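Local coordinates for NAD-dependent protein deacylase 2 (Archaeoglobus fulgidus, PDB 1YC2) that removes acetyl groups from protein lysines, including that of the chromatin protein Alba, consuming NAD and releasing nicotinamide and 2''-O-acetyl-ADP-ribose, at residues G25-S30 with N101-H106; A96-N101 with L115-S120. One frame throughout, in Å; residues are numbered along the deposited sequence.

Contact 1 (G25-S30 with N101-H106); sequences GISAES and NIDMLH. With NCA (nicotinamide), chain K; NAD (nicotinamide-adenine-dinucleotide), chain J.
Ser27 OG donates a 2.6 Å hydrogen bond to Asp103 OD1, the one direct hydrogen bond between residues 25-30 and 101-106. The hydroxyl comes in on the syn side of the carboxylate, 19° out of its plane. It can do so because chi1 of Asp103 (60°) sets the carboxylate between its own backbone N and carbonyl carbon and turned to the serine. The same OD1 also accepts from the free nicotinamide, whose amide N7 lies 3.0 Å away, while Ile102 N donates to nicotinamide O7 at 2.8 Å.

Asp103 OD2 receives Leu105 N from above the carboxylate plane, an Asx turn that fixes the group's rotation, and a bridging water donates to OD2 while accepting from Asn101 ND2 3.1 Å away. Asn101 ND2 is also bound to the carbonyl of Gly23, so its amide is held with one face turned to nicotinamide N7, which lies 3.4 Å from Asn101 CG.

Van der Waals packing completes the contact. Ile26 crosses Asn101 at about a right angle, its CG2 touching ND2, and its CD1 reaches obliquely to His106 CE1 at 4.0 Å. Leu105 CD1 lies against the hydroxyls of Ser27 and of Ser30, the latter hydrogen-bonded to Asn79. Glycine suits position 25, where Gly25 CA is 3.2 Å from NAD O4B and a side chain would strike the ribose.

An alanine in place of Asp103 would remove both oxygens and would probably leave nicotinamide N7 and the serine hydroxyl without their shared acceptor and the turn at Leu105 free to shift. Steadied by the Asx turn and oriented by the serine hydroxyl, OD1 is placed to accept the amide N-H while Ile102 N reads the carbonyl, consistent with the NAD-binding role of these residues.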
loop_
_atom_site.group_PDB
_atom_site.type_symbol
_atom_site.label_atom_id
_atom_site.label_comp_id
_atom_site.label_asym_id
_atom_site.label_seq_id
_atom_site.Cartn_x
_atom_site.Cartn_y
_atom_site.Cartn_z
ATOM N N GLY A 25 0.445 -6.957 3.071
ATOM C CA GLY A 25 1.429 -8.019 3.162
ATOM C C GLY A 25 2.858 -7.600 2.856
ATOM O O GLY A 25 3.800 -8.216 3.351
ATOM N N ILE A 26 3.050 -6.563 2.045
ATOM C CA ILE A 26 4.417 -6.164 1.730
ATOM C C ILE A 26 5.067 -5.347 2.834
ATOM O O ILE A 26 6.255 -5.041 2.758
ATOM C CB ILE A 26 4.514 -5.359 0.414
ATOM C CG1 ILE A 26 5.965 -5.377 -0.079
ATOM C CG2 ILE A 26 4.068 -3.906 0.635
ATOM C CD1 ILE A 26 6.198 -4.682 -1.395
ATOM N N SER A 27 4.300 -4.994 3.861
ATOM C CA SER A 27 4.849 -4.214 4.972
ATOM C C SER A 27 4.872 -5.007 6.279
ATOM O O SER A 27 5.244 -4.480 7.332
ATOM C CB SER A 27 4.060 -2.908 5.167
ATOM O OG SER A 27 4.394 -1.941 4.177
ATOM N N ALA A 28 4.472 -6.274 6.211
ATOM C CA ALA A 28 4.472 -7.120 7.398
ATOM C C ALA A 28 5.907 -7.261 7.916
ATOM O O ALA A 28 6.165 -7.103 9.111
ATOM C CB ALA A 28 3.888 -8.494 7.067
ATOM N N GLU A 29 6.841 -7.543 7.011
ATOM C CA GLU A 29 8.245 -7.696 7.384
ATOM C C GLU A 29 8.905 -6.366 7.746
ATOM O O GLU A 29 10.124 -6.298 7.899
ATOM C CB GLU A 29 9.027 -8.369 6.254
ATOM C CG GLU A 29 8.527 -9.762 5.923
ATOM C CD GLU A 29 9.117 -10.299 4.638
ATOM O OE1 GLU A 29 10.340 -10.567 4.614
ATOM O OE2 GLU A 29 8.359 -10.443 3.650
ATOM N N SER A 30 8.102 -5.312 7.863
ATOM C CA SER A 30 8.609 -3.995 8.250
ATOM C C SER A 30 8.136 -3.725 9.675
ATOM O O SER A 30 8.602 -2.797 10.338
ATOM C CB SER A 30 8.082 -2.897 7.319
ATOM O OG SER A 30 8.676 -2.979 6.034
ATOM N N ASN A 101 -1.561 0.696 0.843
ATOM C CA ASN A 101 -0.986 1.048 2.134
ATOM C C ASN A 101 -0.902 2.563 2.308
ATOM O O ASN A 101 -0.823 3.304 1.337
ATOM C CB ASN A 101 0.415 0.446 2.270
ATOM C CG ASN A 101 0.419 -1.054 2.096
ATOM O OD1 ASN A 101 -0.594 -1.714 2.327
ATOM N ND2 ASN A 101 1.563 -1.607 1.704
ATOM N N ILE A 102 -0.911 3.016 3.551
ATOM C CA ILE A 102 -0.832 4.440 3.851
ATOM C C ILE A 102 0.481 4.739 4.568
ATOM O O ILE A 102 0.669 5.839 5.080
ATOM C CB ILE A 102 -1.964 4.862 4.799
ATOM C CG1 ILE A 102 -1.814 4.101 6.122
ATOM C CG2 ILE A 102 -3.311 4.601 4.155
ATOM C CD1 ILE A 102 -2.851 4.418 7.159
ATOM N N ASP A 103 1.383 3.764 4.604
ATOM C CA ASP A 103 2.648 3.922 5.310
ATOM C C ASP A 103 3.777 4.654 4.591
ATOM O O ASP A 103 4.768 5.002 5.214
ATOM C CB ASP A 103 3.145 2.548 5.786
ATOM C CG ASP A 103 3.381 1.575 4.645
ATOM O OD1 ASP A 103 3.332 0.354 4.908
ATOM O OD2 ASP A 103 3.622 2.021 3.495
ATOM N N MET A 104 3.635 4.879 3.291
ATOM C CA MET A 104 4.656 5.586 2.518
ATOM C C MET A 104 6.032 4.932 2.462
ATOM O O MET A 104 7.024 5.604 2.175
ATOM C CB MET A 104 4.813 7.005 3.047
ATOM C CG MET A 104 3.596 7.869 2.825
ATOM S SD MET A 104 3.769 9.397 3.736
ATOM C CE MET A 104 3.387 8.795 5.454
ATOM N N LEU A 105 6.095 3.634 2.727
ATOM C CA LEU A 105 7.360 2.921 2.701
ATOM C C LEU A 105 7.919 2.789 1.292
ATOM O O LEU A 105 9.111 2.571 1.120
ATOM C CB LEU A 105 7.207 1.541 3.344
ATOM C CG LEU A 105 6.850 1.601 4.829
ATOM C CD1 LEU A 105 6.853 0.202 5.421
ATOM C CD2 LEU A 105 7.861 2.491 5.561
ATOM N N HIS A 106 7.070 2.918 0.276
ATOM C CA HIS A 106 7.562 2.838 -1.102
ATOM C C HIS A 106 8.363 4.100 -1.442
ATOM O O HIS A 106 9.450 4.013 -2.004
ATOM C CB HIS A 106 6.403 2.669 -2.085
ATOM C CG HIS A 106 5.810 1.292 -2.088
ATOM N ND1 HIS A 106 6.492 0.188 -2.558
ATOM C CD2 HIS A 106 4.598 0.840 -1.686
ATOM C CE1 HIS A 106 5.723 -0.880 -2.449
ATOM N NE2 HIS A 106 4.569 -0.513 -1.923
HETATM N N1 NCA K . -2.879 -2.487 7.773
HETATM C C2 NCA K . -1.694 -2.047 7.016
HETATM C C3 NCA K . -1.562 -0.684 6.549
HETATM C C4 NCA K . -2.711 0.190 6.900
HETATM C C5 NCA K . -3.869 -0.228 7.636
HETATM C C6 NCA K . -3.942 -1.579 8.072
HETATM C C7 NCA K . -0.329 -0.146 5.746
HETATM O O7 NCA K . -0.318 1.039 5.394
HETATM N N7 NCA K . 0.670 -0.940 5.457
HETATM P PA NAD J . -5.086 -7.898 3.346
HETATM O O1A NAD J . -6.463 -8.262 2.941
HETATM O O2A NAD J . -4.729 -7.923 4.796
HETATM O O5B NAD J . -4.116 -8.830 2.489
HETATM C C5B NAD J . -2.668 -8.917 2.719
HETATM C C4B NAD J . -2.169 -10.202 2.066
HETATM O O4B NAD J . -0.715 -10.250 2.324
HETATM C C3B NAD J . -2.723 -11.549 2.660
HETATM O O3B NAD J . -3.403 -12.296 1.606
HETATM C C2B NAD J . -1.531 -12.295 3.243
HETATM O O2B NAD J . -1.539 -13.681 3.177
HETATM C C1B NAD J . -0.350 -11.608 2.522
HETATM N N9A NAD J . 0.868 -11.561 3.332
HETATM C C8A NAD J . 1.110 -11.549 4.700
HETATM N N7A NAD J . 2.394 -11.488 5.008
HETATM C C5A NAD J . 3.086 -11.454 3.858
HETATM C C6A NAD J . 4.536 -11.378 3.536
HETATM N N6A NAD J . 5.475 -11.326 4.460
HETATM N N1A NAD J . 4.831 -11.366 2.180
HETATM C C2A NAD J . 3.926 -11.417 1.184
HETATM N N3A NAD J . 2.544 -11.486 1.432
HETATM C C4A NAD J . 2.166 -11.502 2.786
HETATM O O3 NAD J . -4.750 -6.449 2.822
HETATM P PN NAD J . -4.916 -5.758 1.369
HETATM O O1N NAD J . -4.813 -6.792 0.329
HETATM O O2N NAD J . -3.968 -4.605 1.364
HETATM O O5D NAD J . -6.466 -5.300 1.458
HETATM C C5D NAD J . -6.841 -4.272 2.419
HETATM C C4D NAD J . -8.249 -3.840 2.240
HETATM O O4D NAD J . -9.122 -5.021 1.985
HETATM C C3D NAD J . -8.856 -3.148 3.499
HETATM O O3D NAD J . -9.657 -2.010 3.117
HETATM C C2D NAD J . -9.704 -4.258 4.163
HETATM O O2D NAD J . -10.716 -3.753 4.993
HETATM C C1D NAD J . -10.226 -5.079 2.923
HETATM N N1N NAD J . -10.531 -6.530 3.209
HETATM C C2N NAD J . -11.902 -6.849 3.574
HETATM C C3N NAD J . -12.294 -8.102 3.835
HETATM C C7N NAD J . -13.730 -8.428 4.228
HETATM O O7N NAD J . -14.123 -9.619 4.124
HETATM N N7N NAD J . -14.534 -7.446 4.687
HETATM C C4N NAD J . -11.292 -9.240 3.751
HETATM C C5N NAD J . -9.874 -8.922 3.379
HETATM C C6N NAD J . -9.526 -7.567 3.116
HETATM O O HOH W 1 4.166 0.053 1.518
#

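Contact 2 (A96-N101 with L115-S120); sequences AVITQN and LELHGS. With NCA (nicotinamide), chain K; NAD (nicotinamide-adenine-dinucleotide), chain J.
Gln100 and His118 run side by side because chi1 of each (-87° and -67°) puts CG beside its own backbone N. The glutamine chain, extended beyond CG, lays its methylene over one face of the imidazole: CG is 4.3 Å from the ring centroid, a CH-pi contact, and the amide plane is 27° from that of the ring. Gln100 O adds an approach of 3.4 Å to His118 CD2. A long side chain with an amide end fits here, since the aliphatic part covers the ring while NE2 makes weak hydrogen bonds to NAD O5D and O2N.

Before this pair in the chain, the backbones join as parallel strands. Leu115 N donates to Val97 O at 2.8 Å, Thr99 N to Leu115 O, and Leu117 N to Thr99 O at 3.1 Å, where the strand of 115-116 gives way to a type I turn from Glu116 to Gly119. Gly119 has a positive phi, which glycine tolerates easily.

On one face of the sheet Ile98 packs obliquely against two leucines, its CG1 on Leu115 CD1 and its CG2 on Leu117 CD1 at 3.6 Å; helix 171-183 lies over Ile98 and Leu115. On the other face Thr99 CG2 and Glu116 CG point the same way. The threonine's OG1 accepts from Asn101 N in an ST turn and is bonded to Thr22, so a beta-branched residue suits the strand while its hydroxyl closes the turn that follows it.

Two waters donate to Asn101 O; one also links His118 N and Gly119 O, the other Glu116 OE1, which Gln107 holds as well. This is the C-terminal end of the strands of a parallel Rossmann-type sheet, where sirtuins bind NAD and where His118 is the predicted proton acceptor.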
loop_
_atom_site.group_PDB
_atom_site.type_symbol
_atom_site.label_atom_id
_atom_site.label_comp_id
_atom_site.label_asym_id
_atom_site.label_seq_id
_atom_site.Cartn_x
_atom_site.Cartn_y
_atom_site.Cartn_z
ATOM N N ALA A 96 5.582 2.101 -12.391
ATOM C CA ALA A 96 4.651 2.607 -11.399
ATOM C C ALA A 96 4.357 1.602 -10.308
ATOM O O ALA A 96 4.434 0.396 -10.516
ATOM C CB ALA A 96 3.350 3.016 -12.075
ATOM N N VAL A 97 4.032 2.129 -9.134
ATOM C CA VAL A 97 3.664 1.323 -7.991
ATOM C C VAL A 97 2.281 1.786 -7.566
ATOM O O VAL A 97 2.045 2.974 -7.388
ATOM C CB VAL A 97 4.593 1.536 -6.787
ATOM C CG1 VAL A 97 4.051 0.765 -5.589
ATOM C CG2 VAL A 97 5.999 1.082 -7.118
ATOM N N ILE A 98 1.359 0.846 -7.442
ATOM C CA ILE A 98 0.015 1.157 -6.987
ATOM C C ILE A 98 -0.083 0.456 -5.641
ATOM O O ILE A 98 0.161 -0.748 -5.543
ATOM C CB ILE A 98 -1.058 0.582 -7.934
ATOM C CG1 ILE A 98 -0.808 1.066 -9.361
ATOM C CG2 ILE A 98 -2.433 1.011 -7.468
ATOM C CD1 ILE A 98 -1.757 0.458 -10.376
ATOM N N THR A 99 -0.419 1.198 -4.596
ATOM C CA THR A 99 -0.514 0.575 -3.286
ATOM C C THR A 99 -1.782 0.975 -2.562
ATOM O O THR A 99 -2.383 2.000 -2.874
ATOM C CB THR A 99 0.694 0.955 -2.385
ATOM O OG1 THR A 99 0.670 0.161 -1.194
ATOM C CG2 THR A 99 0.627 2.434 -1.984
ATOM N N GLN A 100 -2.176 0.141 -1.603
ATOM C CA GLN A 100 -3.344 0.394 -0.771
ATOM C C GLN A 100 -2.866 0.796 0.615
ATOM O O GLN A 100 -3.667 1.184 1.464
ATOM C CB GLN A 100 -4.225 -0.853 -0.657
ATOM C CG GLN A 100 -5.229 -0.969 -1.783
ATOM C CD GLN A 100 -6.260 -2.060 -1.560
ATOM O OE1 GLN A 100 -7.188 -2.219 -2.360
ATOM N NE2 GLN A 100 -6.106 -2.816 -0.478
ATOM N N ASN A 101 -1.561 0.696 0.843
ATOM C CA ASN A 101 -0.986 1.048 2.134
ATOM C C ASN A 101 -0.902 2.563 2.308
ATOM O O ASN A 101 -0.823 3.304 1.337
ATOM C CB ASN A 101 0.415 0.446 2.270
ATOM C CG ASN A 101 0.419 -1.054 2.096
ATOM O OD1 ASN A 101 -0.594 -1.714 2.327
ATOM N ND2 ASN A 101 1.563 -1.607 1.704
ATOM N N LEU A 115 1.071 5.481 -6.600
ATOM C CA LEU A 115 -0.339 5.821 -6.648
ATOM C C LEU A 115 -0.960 5.266 -5.367
ATOM O O LEU A 115 -1.061 4.060 -5.198
ATOM C CB LEU A 115 -0.959 5.202 -7.908
ATOM C CG LEU A 115 -0.299 5.681 -9.228
ATOM C CD1 LEU A 115 -0.989 5.065 -10.449
ATOM C CD2 LEU A 115 -0.381 7.210 -9.313
ATOM N N GLU A 116 -1.355 6.149 -4.457
ATOM C CA GLU A 116 -1.918 5.714 -3.182
ATOM C C GLU A 116 -3.441 5.696 -3.153
ATOM O O GLU A 116 -4.078 6.711 -2.883
ATOM C CB GLU A 116 -1.364 6.598 -2.060
ATOM C CG GLU A 116 0.164 6.512 -1.918
ATOM C CD GLU A 116 0.730 7.506 -0.900
ATOM O OE1 GLU A 116 1.498 7.085 -0.002
ATOM O OE2 GLU A 116 0.408 8.711 -1.005
ATOM N N LEU A 117 -4.015 4.523 -3.401
ATOM C CA LEU A 117 -5.468 4.355 -3.444
ATOM C C LEU A 117 -6.244 4.717 -2.170
ATOM O O LEU A 117 -7.416 5.082 -2.241
ATOM C CB LEU A 117 -5.801 2.921 -3.851
ATOM C CG LEU A 117 -5.123 2.491 -5.154
ATOM C CD1 LEU A 117 -5.400 1.029 -5.419
ATOM C CD2 LEU A 117 -5.623 3.350 -6.299
ATOM N N HIS A 118 -5.608 4.612 -1.011
ATOM C CA HIS A 118 -6.293 4.949 0.230
ATOM C C HIS A 118 -5.694 6.176 0.902
ATOM O O HIS A 118 -5.946 6.419 2.073
ATOM C CB HIS A 118 -6.262 3.768 1.212
ATOM C CG HIS A 118 -7.053 2.577 0.764
ATOM N ND1 HIS A 118 -8.028 2.650 -0.209
ATOM C CD2 HIS A 118 -7.036 1.289 1.180
ATOM C CE1 HIS A 118 -8.576 1.458 -0.375
ATOM N NE2 HIS A 118 -7.992 0.614 0.456
ATOM N N GLY A 119 -4.910 6.949 0.156
ATOM C CA GLY A 119 -4.281 8.131 0.723
ATOM C C GLY A 119 -3.044 7.773 1.532
ATOM O O GLY A 119 -2.452 6.713 1.332
ATOM N N SER A 120 -2.643 8.651 2.445
ATOM C CA SER A 120 -1.478 8.378 3.277
ATOM C C SER A 120 -1.407 9.241 4.534
ATOM O O SER A 120 -2.145 10.209 4.686
ATOM C CB SER A 120 -0.195 8.556 2.467
ATOM O OG SER A 120 0.019 9.916 2.151
HETATM N N1 NCA K . -2.879 -2.487 7.773
HETATM C C2 NCA K . -1.694 -2.047 7.016
HETATM C C3 NCA K . -1.562 -0.684 6.549
HETATM C C4 NCA K . -2.711 0.190 6.900
HETATM C C5 NCA K . -3.869 -0.228 7.636
HETATM C C6 NCA K . -3.942 -1.579 8.072
HETATM C C7 NCA K . -0.329 -0.146 5.746
HETATM O O7 NCA K . -0.318 1.039 5.394
HETATM N N7 NCA K . 0.670 -0.940 5.457
HETATM P PA NAD J . -5.086 -7.898 3.346
HETATM O O1A NAD J . -6.463 -8.262 2.941
HETATM O O2A NAD J . -4.729 -7.923 4.796
HETATM O O5B NAD J . -4.116 -8.830 2.489
HETATM C C5B NAD J . -2.668 -8.917 2.719
HETATM C C4B NAD J . -2.169 -10.202 2.066
HETATM O O4B NAD J . -0.715 -10.250 2.324
HETATM C C3B NAD J . -2.723 -11.549 2.660
HETATM O O3B NAD J . -3.403 -12.296 1.606
HETATM C C2B NAD J . -1.531 -12.295 3.243
HETATM O O2B NAD J . -1.539 -13.681 3.177
HETATM C C1B NAD J . -0.350 -11.608 2.522
HETATM N N9A NAD J . 0.868 -11.561 3.332
HETATM C C8A NAD J . 1.110 -11.549 4.700
HETATM N N7A NAD J . 2.394 -11.488 5.008
HETATM C C5A NAD J . 3.086 -11.454 3.858
HETATM C C6A NAD J . 4.536 -11.378 3.536
HETATM N N6A NAD J . 5.475 -11.326 4.460
HETATM N N1A NAD J . 4.831 -11.366 2.180
HETATM C C2A NAD J . 3.926 -11.417 1.184
HETATM N N3A NAD J . 2.544 -11.486 1.432
HETATM C C4A NAD J . 2.166 -11.502 2.786
HETATM O O3 NAD J . -4.750 -6.449 2.822
HETATM P PN NAD J . -4.916 -5.758 1.369
HETATM O O1N NAD J . -4.813 -6.792 0.329
HETATM O O2N NAD J . -3.968 -4.605 1.364
HETATM O O5D NAD J . -6.466 -5.300 1.458
HETATM C C5D NAD J . -6.841 -4.272 2.419
HETATM C C4D NAD J . -8.249 -3.840 2.240
HETATM O O4D NAD J . -9.122 -5.021 1.985
HETATM C C3D NAD J . -8.856 -3.148 3.499
HETATM O O3D NAD J . -9.657 -2.010 3.117
HETATM C C2D NAD J . -9.704 -4.258 4.163
HETATM O O2D NAD J . -10.716 -3.753 4.993
HETATM C C1D NAD J . -10.226 -5.079 2.923
HETATM N N1N NAD J . -10.531 -6.530 3.209
HETATM C C2N NAD J . -11.902 -6.849 3.574
HETATM C C3N NAD J . -12.294 -8.102 3.835
HETATM C C7N NAD J . -13.730 -8.428 4.228
HETATM O O7N NAD J . -14.123 -9.619 4.124
HETATM N N7N NAD J . -14.534 -7.446 4.687
HETATM C C4N NAD J . -11.292 -9.240 3.751
HETATM C C5N NAD J . -9.874 -8.922 3.379
HETATM C C6N NAD J . -9.526 -7.567 3.116
HETATM O O HOH W 2 -3.105 4.340 -0.025
HETATM O O HOH W 3 1.685 4.749 1.098
#

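From the N terminus, strand 18-22 leads into the loop that holds residues 25-30, and contact 1 closes the span from there to 101-106, most of it helical. Contact 2 starts inside that span, at 96-101, but ends beyond it, at 115-120, so the two cross: their segments alternate along the chain and share Asn101. Contact 2 closes the shorter loop, around helix 105-108, completing a beta-alpha-beta unit at the sheet's edge strand 114-116. The two also touch directly, where Ile102 packs on Gly119 and Met104 on Glu116. Together they tie the NAD-binding loop to the strand ends, with nicotinamide and dinucleotide beside both.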